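Local coordinates for protein aminopentol aminotransferase (Sphingopyxis macrogoltabida, PDB 6HBS) that transfers the amino group of aminopentol (hydrolysed fumonisin B1) to pyruvate with the help of pyridoxal 5'-phosphate, giving 2-keto-HFB1 and L-alanine, at residues Ala148-Asn152 / Asp163-Val167; Gly333-Lys337 / Ile347-Asp351; Tyr62-Gly68 / Lys258-Gly263. All blocks are in the same frame, centred on the assembly; numbering follows the deposited sequence.

In the fold
Along the chain, interaction 3 spans the longest separation: 62-68 meets 258-263, and interaction 1 (148-152 with 163-167) falls within the sequence between them. Interaction 2 (333-337 with 347-351) follows later. Interactions 1 and 3 both border the seven-stranded mixed sheet of the cofactor-binding domain, the first in the loop between strands 137-141 and 167-170, the third just beyond strand 253-256. Their centres are 27 Å apart. Both touch the second subunit, and the cofactor bound at interaction 3 is also hydrogen-bonded to Ser-287 N of that subunit, so the site lies at the dimer interface. Interaction 2 belongs to the hairpin of strands 336-339 and 346-349, its centre 35 Å from interaction 1 and 29 Å from interaction 3, away from the cofactor pocket.

Interaction 1: Ala148-Asn152 / Asp163-Val167; sequences ASPWN and DRVHV
Arg-164 reaches across to the main chain of Pro-150 and closes the loop that links strands 137-141 and 167-170 in the large mixed sheet of this class-III aminotransferase, a fold type I PLP enzyme. Its guanidinium approaches side-on, and two nitrogens share one acceptor: NH2 lies 2.8 Å from Pro-150 O, with the shorter and straighter of the two bonds, and NE lies 3.1 Å from the same oxygen. Pro-150 O sits almost exactly in the guanidinium plane. NE approaches in the carbonyl plane, whereas NH2 stands 43° out of it. The bend at chi3 (63°) brings the guanidinium edge to Pro-150 O; NH2 also donates to Thr-153 O. Arginine suits this place because one flat group can serve two main-chain carbonyls. Trp-151 O lies over one face of the guanidinium.

Within 148-152, Asn-152 N donates to Ser-149 O at 3.0 Å, and Asn-152 OD1 takes a weak bond from Ser-149 N. Asp-163 OD2 accepts from Leu-160 N, while its carboxylate carbon packs against the proline ring. The buried indole of Trp-151 has its NE1 bonded to Ser-123 OG and meets Phe-193 edge-to-face. Val-167, branched and apolar, packs beside the indole, its CG2 4.2 Å from Trp-151 CE3.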
ATOM      1  N   ALA A 148       9.308   2.774   5.132  1.00 18.93           N
ATOM      2  CA  ALA A 148       9.271   2.354   6.514  1.00 19.50           C
ATOM      3  C   ALA A 148       9.139   0.829   6.619  1.00 20.03           C
ATOM      4  O   ALA A 148       8.443   0.318   7.502  1.00 21.48           O
ATOM      5  CB  ALA A 148       8.152   3.079   7.232  1.00 21.10           C
ATOM      6  N   SER A 149       9.832   0.123   5.722  1.00 22.40           N
ATOM      7  CA  SER A 149       9.952  -1.349   5.763  1.00 23.60           C
ATOM      8  C   SER A 149      11.037  -1.766   6.773  1.00 24.07           C
ATOM      9  O   SER A 149      11.885  -0.968   7.183  1.00 22.58           O
ATOM     10  CB  SER A 149      10.233  -1.916   4.368  1.00 23.96           C
ATOM     11  OG  SER A 149       9.293  -1.443   3.412  1.00 25.23           O
ATOM     12  N   PRO A 150      11.094  -3.050   7.209  1.00 24.75           N
ATOM     13  CA  PRO A 150      12.143  -3.459   8.144  1.00 23.56           C
ATOM     14  C   PRO A 150      13.550  -3.118   7.625  1.00 24.27           C
ATOM     15  O   PRO A 150      14.418  -2.759   8.439  1.00 24.00           O
ATOM     16  CB  PRO A 150      11.897  -4.973   8.320  1.00 25.67           C
ATOM     17  CG  PRO A 150      10.392  -5.119   8.057  1.00 26.12           C
ATOM     18  CD  PRO A 150      10.102  -4.114   6.945  1.00 24.52           C
ATOM     19  N   TRP A 151      13.784  -3.185   6.307  1.00 23.17           N
ATOM     20  CA  TRP A 151      15.155  -2.940   5.778  1.00 24.17           C
ATOM     21  C   TRP A 151      15.570  -1.470   5.866  1.00 23.72           C
ATOM     22  O   TRP A 151      16.765  -1.188   5.759  1.00 21.41           O
ATOM     23  CB  TRP A 151      15.373  -3.457   4.345  1.00 23.47           C
ATOM     24  CG  TRP A 151      14.661  -2.755   3.224  1.00 23.96           C
ATOM     25  CD1 TRP A 151      13.374  -2.977   2.810  1.00 22.87           C
ATOM     26  CD2 TRP A 151      15.196  -1.753   2.333  1.00 23.55           C
ATOM     27  NE1 TRP A 151      13.073  -2.181   1.737  1.00 24.10           N
ATOM     28  CE2 TRP A 151      14.169  -1.432   1.409  1.00 23.84           C
ATOM     29  CE3 TRP A 151      16.439  -1.110   2.202  1.00 24.47           C
ATOM     30  CZ2 TRP A 151      14.343  -0.494   0.390  1.00 25.15           C
ATOM     31  CZ3 TRP A 151      16.614  -0.198   1.174  1.00 26.95           C
ATOM     32  CH2 TRP A 151      15.572   0.123   0.290  1.00 23.88           C
ATOM     33  N   ASN A 152      14.616  -0.539   5.983  1.00 23.45           N
ATOM     34  CA  ASN A 152      14.991   0.872   5.805  1.00 23.40           C
ATOM     35  C   ASN A 152      14.309   1.822   6.801  1.00 24.36           C
ATOM     36  O   ASN A 152      14.634   2.992   6.785  1.00 24.66           O
ATOM     37  CB  ASN A 152      14.758   1.345   4.359  1.00 24.31           C
ATOM     38  CG  ASN A 152      13.310   1.220   3.902  1.00 24.88           C
ATOM     39  OD1 ASN A 152      12.424   0.899   4.701  1.00 21.81           O
ATOM     40  ND2 ASN A 152      13.068   1.426   2.609  1.00 23.90           N
ATOM     41  N   ASP A 163      17.414  -7.952   9.479  1.00 23.24           N
ATOM     42  CA  ASP A 163      16.514  -7.281   8.494  1.00 24.86           C
ATOM     43  C   ASP A 163      17.299  -6.390   7.515  1.00 25.36           C
ATOM     44  O   ASP A 163      16.787  -6.064   6.448  1.00 26.44           O
ATOM     45  CB  ASP A 163      15.443  -6.461   9.221  1.00 25.53           C
ATOM     46  CG  ASP A 163      14.412  -7.286   9.976  1.00 25.45           C
ATOM     47  OD1 ASP A 163      14.129  -8.410   9.537  1.00 25.76           O
ATOM     48  OD2 ASP A 163      13.915  -6.796  11.032  1.00 26.59           O
ATOM     49  N   ARG A 164      18.501  -5.931   7.902  1.00 24.23           N
ATOM     50  CA  ARG A 164      19.268  -4.984   7.087  1.00 28.07           C
ATOM     51  C   ARG A 164      20.776  -5.302   7.101  1.00 28.50           C
ATOM     52  O   ARG A 164      21.608  -4.413   6.852  1.00 26.39           O
ATOM     53  CB  ARG A 164      19.008  -3.549   7.564  1.00 29.71           C
ATOM     54  CG  ARG A 164      19.149  -3.379   9.068  1.00 31.75           C
ATOM     55  CD  ARG A 164      18.692  -2.017   9.472  1.00 33.88           C
ATOM     56  NE  ARG A 164      17.282  -1.723   9.223  1.00 33.94           N
ATOM     57  CZ  ARG A 164      16.763  -0.535   9.506  1.00 35.55           C
ATOM     58  NH1 ARG A 164      17.569   0.396   9.989  1.00 34.54           N
ATOM     59  NH2 ARG A 164      15.477  -0.281   9.345  1.00 32.91           N
ATOM     60  N   VAL A 165      21.129  -6.576   7.289  1.00 25.90           N
ATOM     61  CA  VAL A 165      22.533  -6.972   7.397  1.00 26.55           C
ATOM     62  C   VAL A 165      23.238  -6.764   6.048  1.00 24.37           C
ATOM     63  O   VAL A 165      24.440  -6.564   6.021  1.00 24.54           O
ATOM     64  CB  VAL A 165      22.682  -8.426   7.923  1.00 29.53           C
ATOM     65  CG1 VAL A 165      22.083  -9.469   6.983  1.00 28.04           C
ATOM     66  CG2 VAL A 165      24.147  -8.768   8.233  1.00 31.10           C
ATOM     67  N   HIS A 166      22.494  -6.805   4.931  1.00 22.52           N
ATOM     68  CA  HIS A 166      23.082  -6.641   3.601  1.00 21.34           C
ATOM     69  C   HIS A 166      22.676  -5.293   2.988  1.00 20.35           C
ATOM     70  O   HIS A 166      22.581  -5.178   1.795  1.00 21.30           O
ATOM     71  CB  HIS A 166      22.734  -7.840   2.701  1.00 21.22           C
ATOM     72  CG  HIS A 166      23.462  -9.075   3.114  1.00 23.48           C
ATOM     73  ND1 HIS A 166      24.856  -9.132   3.110  1.00 23.12           N
ATOM     74  CD2 HIS A 166      23.026 -10.251   3.615  1.00 24.60           C
ATOM     75  CE1 HIS A 166      25.233 -10.327   3.565  1.00 25.08           C
ATOM     76  NE2 HIS A 166      24.134 -11.023   3.895  1.00 24.96           N
ATOM     77  N   VAL A 167      22.469  -4.290   3.830  1.00 20.46           N
ATOM     78  CA  VAL A 167      22.388  -2.888   3.427  1.00 22.06           C
ATOM     79  C   VAL A 167      23.642  -2.216   3.982  1.00 19.72           C
ATOM     80  O   VAL A 167      23.920  -2.377   5.151  1.00 23.61           O
ATOM     81  CB  VAL A 167      21.131  -2.191   3.985  1.00 21.85           C
ATOM     82  CG1 VAL A 167      21.021  -0.743   3.506  1.00 21.32           C
ATOM     83  CG2 VAL A 167      19.880  -3.007   3.657  1.00 23.63           C
TER

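Interaction 2: Gly333-Lys337 / Ile347-Asp351; sequences GLELK and IFFAD
Glu-335 O is gripped twice: Ala-350 N donates to it at 2.9 Å, and a water 2.8 Å from Glu-335 O donates as well. That water also donates to Ala-350 O, so it bridges the two segments where regular pairing ends. Further along, Lys-337 and Phe-348 form a hydrogen-bonded antiparallel pair, with Lys-337 N 2.8 Å from Phe-348 O and a return bond from Phe-348 N to Lys-337 O.

Leu-336 and Phe-349 are the neighbouring non-hydrogen-bonded pair. Their side chains run alongside each other, and Leu-336 CD2 sits over the ring centre of Phe-349, 3.7 Å from the centroid and 9° off the normal, a CH-pi contact. The branched end of Leu-336 thus sets a methyl on the ring face, while Leu-334 offers its CB methylene to the edge, 4.1 Å from Phe-349 CE2; the ring also packs on Phe-400 of helix 386-405. Without the ring, as with an alanine at this position, Leu-336 CD2 would probably lose the face it rests on, and Leu-334 and Phe-400 their shared aromatic neighbour.

Lys-337, its chain bent at chi3 (-67°), passes CE 3.8 Å from Phe-349 O and carries its ammonium to a salt bridge with Asp-204. Long and flexible, it suits this margin of a two-stranded antiparallel beta hairpin entered from helix 310-332 through a Schellman motif at Gly-333.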
ATOM      1  N   GLY A 333      16.059  40.865  11.427  1.00 38.49           N
ATOM      2  CA  GLY A 333      17.357  40.469  11.992  1.00 38.86           C
ATOM      3  C   GLY A 333      17.369  39.031  12.485  1.00 39.85           C
ATOM      4  O   GLY A 333      18.036  38.723  13.469  1.00 37.99           O
ATOM      5  N   LEU A 334      16.623  38.143  11.808  1.00 38.61           N
ATOM      6  CA  LEU A 334      16.564  36.726  12.158  1.00 39.23           C
ATOM      7  C   LEU A 334      16.941  35.914  10.923  1.00 37.13           C
ATOM      8  O   LEU A 334      16.077  35.642  10.105  1.00 42.90           O
ATOM      9  CB  LEU A 334      15.144  36.357  12.594  1.00 40.88           C
ATOM     10  CG  LEU A 334      14.749  36.666  14.033  1.00 45.14           C
ATOM     11  CD1 LEU A 334      13.254  36.422  14.226  1.00 46.27           C
ATOM     12  CD2 LEU A 334      15.546  35.828  15.024  1.00 46.31           C
ATOM     13  N   GLU A 335      18.201  35.490  10.833  1.00 33.40           N
ATOM     14  CA  GLU A 335      18.740  34.812   9.637  1.00 32.74           C
ATOM     15  C   GLU A 335      18.094  33.429   9.406  1.00 27.79           C
ATOM     16  O   GLU A 335      18.019  32.600  10.331  1.00 26.80           O
ATOM     17  CB  GLU A 335      20.252  34.645   9.752  1.00 34.20           C
ATOM     18  CG  GLU A 335      20.906  34.352   8.418  1.00 38.07           C
ATOM     19  CD  GLU A 335      22.377  33.981   8.531  1.00 44.92           C
ATOM     20  OE1 GLU A 335      22.882  33.981   9.664  1.00 46.49           O
ATOM     21  OE2 GLU A 335      22.999  33.664   7.487  1.00 46.02           O
ATOM     22  N   LEU A 336      17.691  33.181   8.156  1.00 26.19           N
ATOM     23  CA  LEU A 336      17.134  31.873   7.729  1.00 27.34           C
ATOM     24  C   LEU A 336      18.187  31.049   6.989  1.00 27.72           C
ATOM     25  O   LEU A 336      19.089  31.584   6.414  1.00 29.46           O
ATOM     26  CB  LEU A 336      15.982  32.114   6.760  1.00 27.49           C
ATOM     27  CG  LEU A 336      14.747  32.778   7.338  1.00 26.61           C
ATOM     28  CD1 LEU A 336      13.680  32.933   6.262  1.00 25.74           C
ATOM     29  CD2 LEU A 336      14.225  31.976   8.515  1.00 25.95           C
ATOM     30  N   LYS A 337      17.979  29.732   6.951  1.00 26.09           N
ATOM     31  CA  LYS A 337      18.597  28.842   5.973  1.00 25.74           C
ATOM     32  C   LYS A 337      17.457  28.236   5.133  1.00 24.97           C
ATOM     33  O   LYS A 337      16.764  27.327   5.588  1.00 24.64           O
ATOM     34  CB  LYS A 337      19.399  27.736   6.669  1.00 26.27           C
ATOM     35  CG  LYS A 337      20.529  28.213   7.572  1.00 28.57           C
ATOM     36  CD  LYS A 337      21.302  27.077   8.249  1.00 28.78           C
ATOM     37  CE  LYS A 337      20.491  26.299   9.273  1.00 31.57           C
ATOM     38  NZ  LYS A 337      21.136  25.021   9.665  1.00 33.39           N
ATOM     39  N   ILE A 347      13.068  25.288   5.433  1.00 20.11           N
ATOM     40  CA  ILE A 347      13.159  26.667   5.927  1.00 22.48           C
ATOM     41  C   ILE A 347      13.429  26.592   7.432  1.00 19.97           C
ATOM     42  O   ILE A 347      12.539  26.402   8.224  1.00 20.00           O
ATOM     43  CB  ILE A 347      11.884  27.467   5.583  1.00 21.47           C
ATOM     44  CG1 ILE A 347      11.618  27.489   4.075  1.00 23.19           C
ATOM     45  CG2 ILE A 347      11.988  28.880   6.151  1.00 23.31           C
ATOM     46  CD1 ILE A 347      10.284  28.139   3.666  1.00 23.12           C
ATOM     47  N   PHE A 348      14.713  26.664   7.774  1.00 20.48           N
ATOM     48  CA  PHE A 348      15.187  26.662   9.119  1.00 20.69           C
ATOM     49  C   PHE A 348      15.735  28.053   9.500  1.00 22.10           C
ATOM     50  O   PHE A 348      15.951  28.916   8.634  1.00 22.40           O
ATOM     51  CB  PHE A 348      16.330  25.651   9.258  1.00 21.60           C
ATOM     52  CG  PHE A 348      15.972  24.182   9.176  1.00 23.46           C
ATOM     53  CD1 PHE A 348      14.661  23.738   9.079  1.00 23.15           C
ATOM     54  CD2 PHE A 348      16.982  23.226   9.212  1.00 24.55           C
ATOM     55  CE1 PHE A 348      14.367  22.380   9.001  1.00 23.70           C
ATOM     56  CE2 PHE A 348      16.685  21.874   9.110  1.00 24.79           C
ATOM     57  CZ  PHE A 348      15.379  21.453   9.027  1.00 24.98           C
ATOM     58  N   PHE A 349      15.982  28.234  10.799  1.00 23.20           N
ATOM     59  CA  PHE A 349      16.691  29.401  11.321  1.00 23.83           C
ATOM     60  C   PHE A 349      18.187  29.093  11.518  1.00 26.36           C
ATOM     61  O   PHE A 349      18.562  28.037  12.038  1.00 23.95           O
ATOM     62  CB  PHE A 349      16.013  29.860  12.606  1.00 23.85           C
ATOM     63  CG  PHE A 349      14.726  30.595  12.357  1.00 23.90           C
ATOM     64  CD1 PHE A 349      13.561  29.906  12.052  1.00 24.36           C
ATOM     65  CD2 PHE A 349      14.675  31.975  12.422  1.00 26.09           C
ATOM     66  CE1 PHE A 349      12.375  30.572  11.783  1.00 24.67           C
ATOM     67  CE2 PHE A 349      13.485  32.642  12.155  1.00 26.48           C
ATOM     68  CZ  PHE A 349      12.340  31.943  11.833  1.00 24.56           C
ATOM     69  N   ALA A 350      19.054  30.037  11.134  1.00 27.97           N
ATOM     70  CA  ALA A 350      20.487  29.926  11.486  1.00 29.90           C
ATOM     71  C   ALA A 350      20.615  29.966  13.017  1.00 30.87           C
ATOM     72  O   ALA A 350      19.823  30.598  13.661  1.00 31.65           O
ATOM     73  CB  ALA A 350      21.291  31.028  10.825  1.00 30.99           C
ATOM     74  N   ASP A 351      21.572  29.220  13.579  1.00 34.54           N
ATOM     75  CA  ASP A 351      21.923  29.270  15.034  1.00 35.29           C
ATOM     76  C   ASP A 351      20.720  28.900  15.900  1.00 34.41           C
ATOM     77  O   ASP A 351      20.451  29.571  16.922  1.00 30.71           O
ATOM     78  CB  ASP A 351      22.425  30.658  15.451  1.00 40.10           C
ATOM     79  CG  ASP A 351      23.546  31.165  14.568  1.00 44.37           C
ATOM     80  OD1 ASP A 351      24.501  30.396  14.378  1.00 47.29           O
ATOM     81  OD2 ASP A 351      23.424  32.301  14.036  1.00 47.83           O
TER
HETATM   82  O   HOH W   1      18.459  32.798  13.121  1.00 40.65           O

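Interaction 3: Tyr62-Gly68 / Lys258-Gly263. With PLP (pyridoxal-5'-phosphate), chain C.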
ATOM      1  N   TYR A  62       2.017  16.321   2.325  1.00 19.53           N
ATOM      2  CA  TYR A  62       3.366  15.695   2.406  1.00 20.08           C
ATOM      3  C   TYR A  62       3.779  15.147   1.053  1.00 18.79           C
ATOM      4  O   TYR A  62       4.490  14.179   0.976  1.00 19.22           O
ATOM      5  CB  TYR A  62       3.448  14.615   3.496  1.00 22.15           C
ATOM      6  CG  TYR A  62       3.608  15.175   4.879  1.00 20.61           C
ATOM      7  CD1 TYR A  62       2.520  15.572   5.636  1.00 22.51           C
ATOM      8  CD2 TYR A  62       4.865  15.303   5.439  1.00 24.50           C
ATOM      9  CE1 TYR A  62       2.683  16.102   6.910  1.00 22.55           C
ATOM     10  CE2 TYR A  62       5.048  15.800   6.717  1.00 24.45           C
ATOM     11  CZ  TYR A  62       3.952  16.195   7.455  1.00 24.20           C
ATOM     12  OH  TYR A  62       4.166  16.694   8.704  1.00 28.19           O
ATOM     13  N   GLY A  63       3.346  15.845  -0.004  1.00 18.18           N
ATOM     14  CA  GLY A  63       3.767  15.624  -1.357  1.00 16.27           C
ATOM     15  C   GLY A  63       2.622  15.423  -2.344  1.00 17.26           C
ATOM     16  O   GLY A  63       2.669  15.955  -3.446  1.00 17.15           O
ATOM     17  N   PRO A  64       1.624  14.547  -2.066  1.00 17.66           N
ATOM     18  CA  PRO A  64       0.621  14.192  -3.070  1.00 17.05           C
ATOM     19  C   PRO A  64      -0.144  15.325  -3.775  1.00 16.48           C
ATOM     20  O   PRO A  64      -0.530  15.142  -4.907  1.00 16.87           O
ATOM     21  CB  PRO A  64      -0.362  13.334  -2.269  1.00 17.10           C
ATOM     22  CG  PRO A  64       0.541  12.627  -1.256  1.00 17.22           C
ATOM     23  CD  PRO A  64       1.546  13.695  -0.868  1.00 17.90           C
ATOM     24  N   ASN A  65      -0.346  16.463  -3.116  1.00 16.37           N
ATOM     25  CA  ASN A  65      -1.111  17.543  -3.734  1.00 17.29           C
ATOM     26  C   ASN A  65      -0.192  18.347  -4.670  1.00 16.93           C
ATOM     27  O   ASN A  65       0.366  19.370  -4.272  1.00 17.74           O
ATOM     28  CB  ASN A  65      -1.796  18.439  -2.704  1.00 17.55           C
ATOM     29  CG  ASN A  65      -2.614  19.525  -3.384  1.00 17.45           C
ATOM     30  OD1 ASN A  65      -3.171  19.280  -4.467  1.00 18.86           O
ATOM     31  ND2 ASN A  65      -2.691  20.691  -2.753  1.00 16.02           N
ATOM     32  N   LEU A  66      -0.103  17.904  -5.926  1.00 16.22           N
ATOM     33  CA  LEU A  66       0.732  18.558  -6.946  1.00 17.80           C
ATOM     34  C   LEU A  66      -0.060  19.677  -7.624  1.00 19.50           C
ATOM     35  O   LEU A  66       0.508  20.713  -7.944  1.00 19.59           O
ATOM     36  CB  LEU A  66       1.183  17.533  -7.988  1.00 17.42           C
ATOM     37  CG  LEU A  66       2.119  18.044  -9.092  1.00 18.42           C
ATOM     38  CD1 LEU A  66       3.507  18.410  -8.543  1.00 18.37           C
ATOM     39  CD2 LEU A  66       2.271  17.015 -10.183  1.00 18.28           C
ATOM     40  N   LEU A  67      -1.351  19.446  -7.894  1.00 19.38           N
ATOM     41  CA  LEU A  67      -2.098  20.309  -8.837  1.00 18.89           C
ATOM     42  C   LEU A  67      -3.272  21.010  -8.158  1.00 19.93           C
ATOM     43  O   LEU A  67      -4.014  21.766  -8.822  1.00 20.07           O
ATOM     44  CB  LEU A  67      -2.581  19.435  -9.998  1.00 19.73           C
ATOM     45  CG  LEU A  67      -1.472  18.836 -10.855  1.00 20.76           C
ATOM     46  CD1 LEU A  67      -2.030  17.938 -11.950  1.00 21.21           C
ATOM     47  CD2 LEU A  67      -0.606  19.932 -11.464  1.00 23.57           C
ATOM     48  N   GLY A  68      -3.447  20.779  -6.850  1.00 18.34           N
ATOM     49  CA  GLY A  68      -4.577  21.309  -6.108  1.00 19.74           C
ATOM     50  C   GLY A  68      -5.556  20.252  -5.654  1.00 18.41           C
ATOM     51  O   GLY A  68      -5.906  19.307  -6.401  1.00 18.08           O
ATOM     52  N   LYS A 258       3.519   9.268  -4.380  1.00 16.47           N
ATOM     53  CA  LYS A 258       2.935  10.488  -3.775  1.00 18.72           C
ATOM     54  C   LYS A 258       1.975  11.211  -4.733  1.00 17.22           C
ATOM     55  O   LYS A 258       0.789  11.250  -4.459  1.00 17.93           O
ATOM     56  CB  LYS A 258       4.024  11.406  -3.190  1.00 18.46           C
ATOM     57  CG  LYS A 258       4.607  10.851  -1.886  1.00 20.69           C
ATOM     58  CD  LYS A 258       5.639  11.685  -1.126  1.00 21.82           C
ATOM     59  CE  LYS A 258       5.901  11.171   0.293  1.00 23.25           C
ATOM     60  NZ  LYS A 258       6.929  10.082   0.394  1.00 29.82           N
ATOM     61  N   CYS A 259       2.494  11.865  -5.769  1.00 16.77           N
ATOM     62  CA  CYS A 259       1.751  12.936  -6.408  1.00 17.45           C
ATOM     63  C   CYS A 259       1.403  12.646  -7.862  1.00 16.81           C
ATOM     64  O   CYS A 259       0.704  13.458  -8.445  1.00 17.99           O
ATOM     65  CB  CYS A 259       2.514  14.256  -6.329  1.00 17.85           C
ATOM     66  SG  CYS A 259       3.865  14.389  -7.519  1.00 20.12           S
ATOM     67  N   PHE A 260       1.762  11.491  -8.433  1.00 15.56           N
ATOM     68  CA  PHE A 260       1.492  11.316  -9.894  1.00 17.64           C
ATOM     69  C   PHE A 260       0.028  10.950 -10.208  1.00 16.46           C
ATOM     70  O   PHE A 260      -0.342  10.849 -11.377  1.00 16.40           O
ATOM     71  CB  PHE A 260       2.503  10.409 -10.586  1.00 17.17           C
ATOM     72  CG  PHE A 260       2.456   8.935 -10.302  1.00 17.84           C
ATOM     73  CD1 PHE A 260       1.508   8.119 -10.899  1.00 16.54           C
ATOM     74  CD2 PHE A 260       3.411   8.350  -9.490  1.00 16.72           C
ATOM     75  CE1 PHE A 260       1.490   6.759 -10.638  1.00 17.17           C
ATOM     76  CE2 PHE A 260       3.398   6.987  -9.244  1.00 16.65           C
ATOM     77  CZ  PHE A 260       2.453   6.184  -9.834  1.00 16.37           C
ATOM     78  N   ALA A 261      -0.811  10.791  -9.187  1.00 17.15           N
ATOM     79  CA  ALA A 261      -2.295  10.775  -9.353  1.00 17.85           C
ATOM     80  C   ALA A 261      -2.940  11.828  -8.440  1.00 16.85           C
ATOM     81  O   ALA A 261      -4.105  11.715  -8.090  1.00 17.22           O
ATOM     82  CB  ALA A 261      -2.810   9.369  -9.074  1.00 18.16           C
ATOM     83  N   ASN A 262      -2.181  12.892  -8.117  1.00 16.63           N
ATOM     84  CA  ASN A 262      -2.637  14.069  -7.416  1.00 16.61           C
ATOM     85  C   ASN A 262      -3.392  13.726  -6.118  1.00 17.95           C
ATOM     86  O   ASN A 262      -4.306  14.437  -5.722  1.00 17.35           O
ATOM     87  CB  ASN A 262      -3.516  14.977  -8.296  1.00 17.89           C
ATOM     88  CG  ASN A 262      -3.617  16.371  -7.721  1.00 18.91           C
ATOM     89  OD1 ASN A 262      -2.594  16.907  -7.291  1.00 18.18           O
ATOM     90  ND2 ASN A 262      -4.821  16.954  -7.694  1.00 19.56           N
ATOM     91  N   GLY A 263      -2.984  12.657  -5.418  1.00 17.19           N
ATOM     92  CA  GLY A 263      -3.600  12.306  -4.129  1.00 16.25           C
ATOM     93  C   GLY A 263      -4.222  10.914  -4.137  1.00 16.69           C
ATOM     94  O   GLY A 263      -4.403  10.345  -3.090  1.00 16.91           O
TER
HETATM   95  N1  PLP C 501      10.972   7.242  -0.661  1.00 22.84           N
HETATM   96  C2  PLP C 501      10.989   8.573  -0.432  1.00 22.56           C
HETATM   97  C2A PLP C 501      12.113   9.447  -0.937  1.00 22.58           C
HETATM   98  C3  PLP C 501       9.858   9.189   0.256  1.00 23.46           C
HETATM   99  O3  PLP C 501       9.835  10.519   0.490  1.00 27.16           O
HETATM  100  C4  PLP C 501       8.729   8.338   0.693  1.00 24.14           C
HETATM  101  C4A PLP C 501       7.586   9.001   1.375  1.00 27.75           C
HETATM  102  C5  PLP C 501       8.866   6.873   0.435  1.00 22.24           C
HETATM  103  C6  PLP C 501       9.982   6.417  -0.257  1.00 21.74           C
HETATM  104  C5A PLP C 501       7.796   5.863   0.845  1.00 22.22           C
HETATM  105  O4P PLP C 501       6.506   6.186   0.267  1.00 21.35           O
HETATM  106  P   PLP C 501       5.246   5.719   1.154  1.00 20.19           P
HETATM  107  O1P PLP C 501       5.203   6.527   2.370  1.00 21.89           O
HETATM  108  O2P PLP C 501       5.530   4.283   1.489  1.00 18.60           O
HETATM  109  O3P PLP C 501       4.112   5.981   0.186  1.00 18.00           O
HETATM  110  O   HOH W   2      -4.495  16.772  -4.201  1.00 19.07           O
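Two irregular loops pass closely at Pro-64 and Cys-259, whose CA atoms are 3.7 Å apart, and residues 259-262 form a type I beta turn. Asn-262 ties the turn to the other loop: its OD1 accepts from Leu-67 N at 2.9 Å and, weakly, from Leu-66 N, while its ND2 donates to Gly-68 O at 2.9 Å. With CG anti to the backbone N (chi1 -162°), the amide extends along the 66-68 main chain, and asparagine suits the place because it offers both an acceptor and a donor. A water donates to Asn-262 O.

Pro-64 lays its ring against the Lys-258 main chain, CB 3.2 Å from Lys-258 O. Beside it Gly-63 is needed, since a CB there would clash with Lys-258 CD. Cys-259, small and apolar enough for a buried spot, places CB 3.9 Å from Leu-66 CB.

The lysine chain runs past Tyr-62 O, which lies 3.4 Å from Lys-258 CE, and bends at chi4 (85°) to the cofactor. Lys-258 NZ is bonded covalently to PLP C4A at 1.6 Å, the connectivity of the internal aldimine, in which the cofactor awaits exchange of this lysine for the substrate's amine.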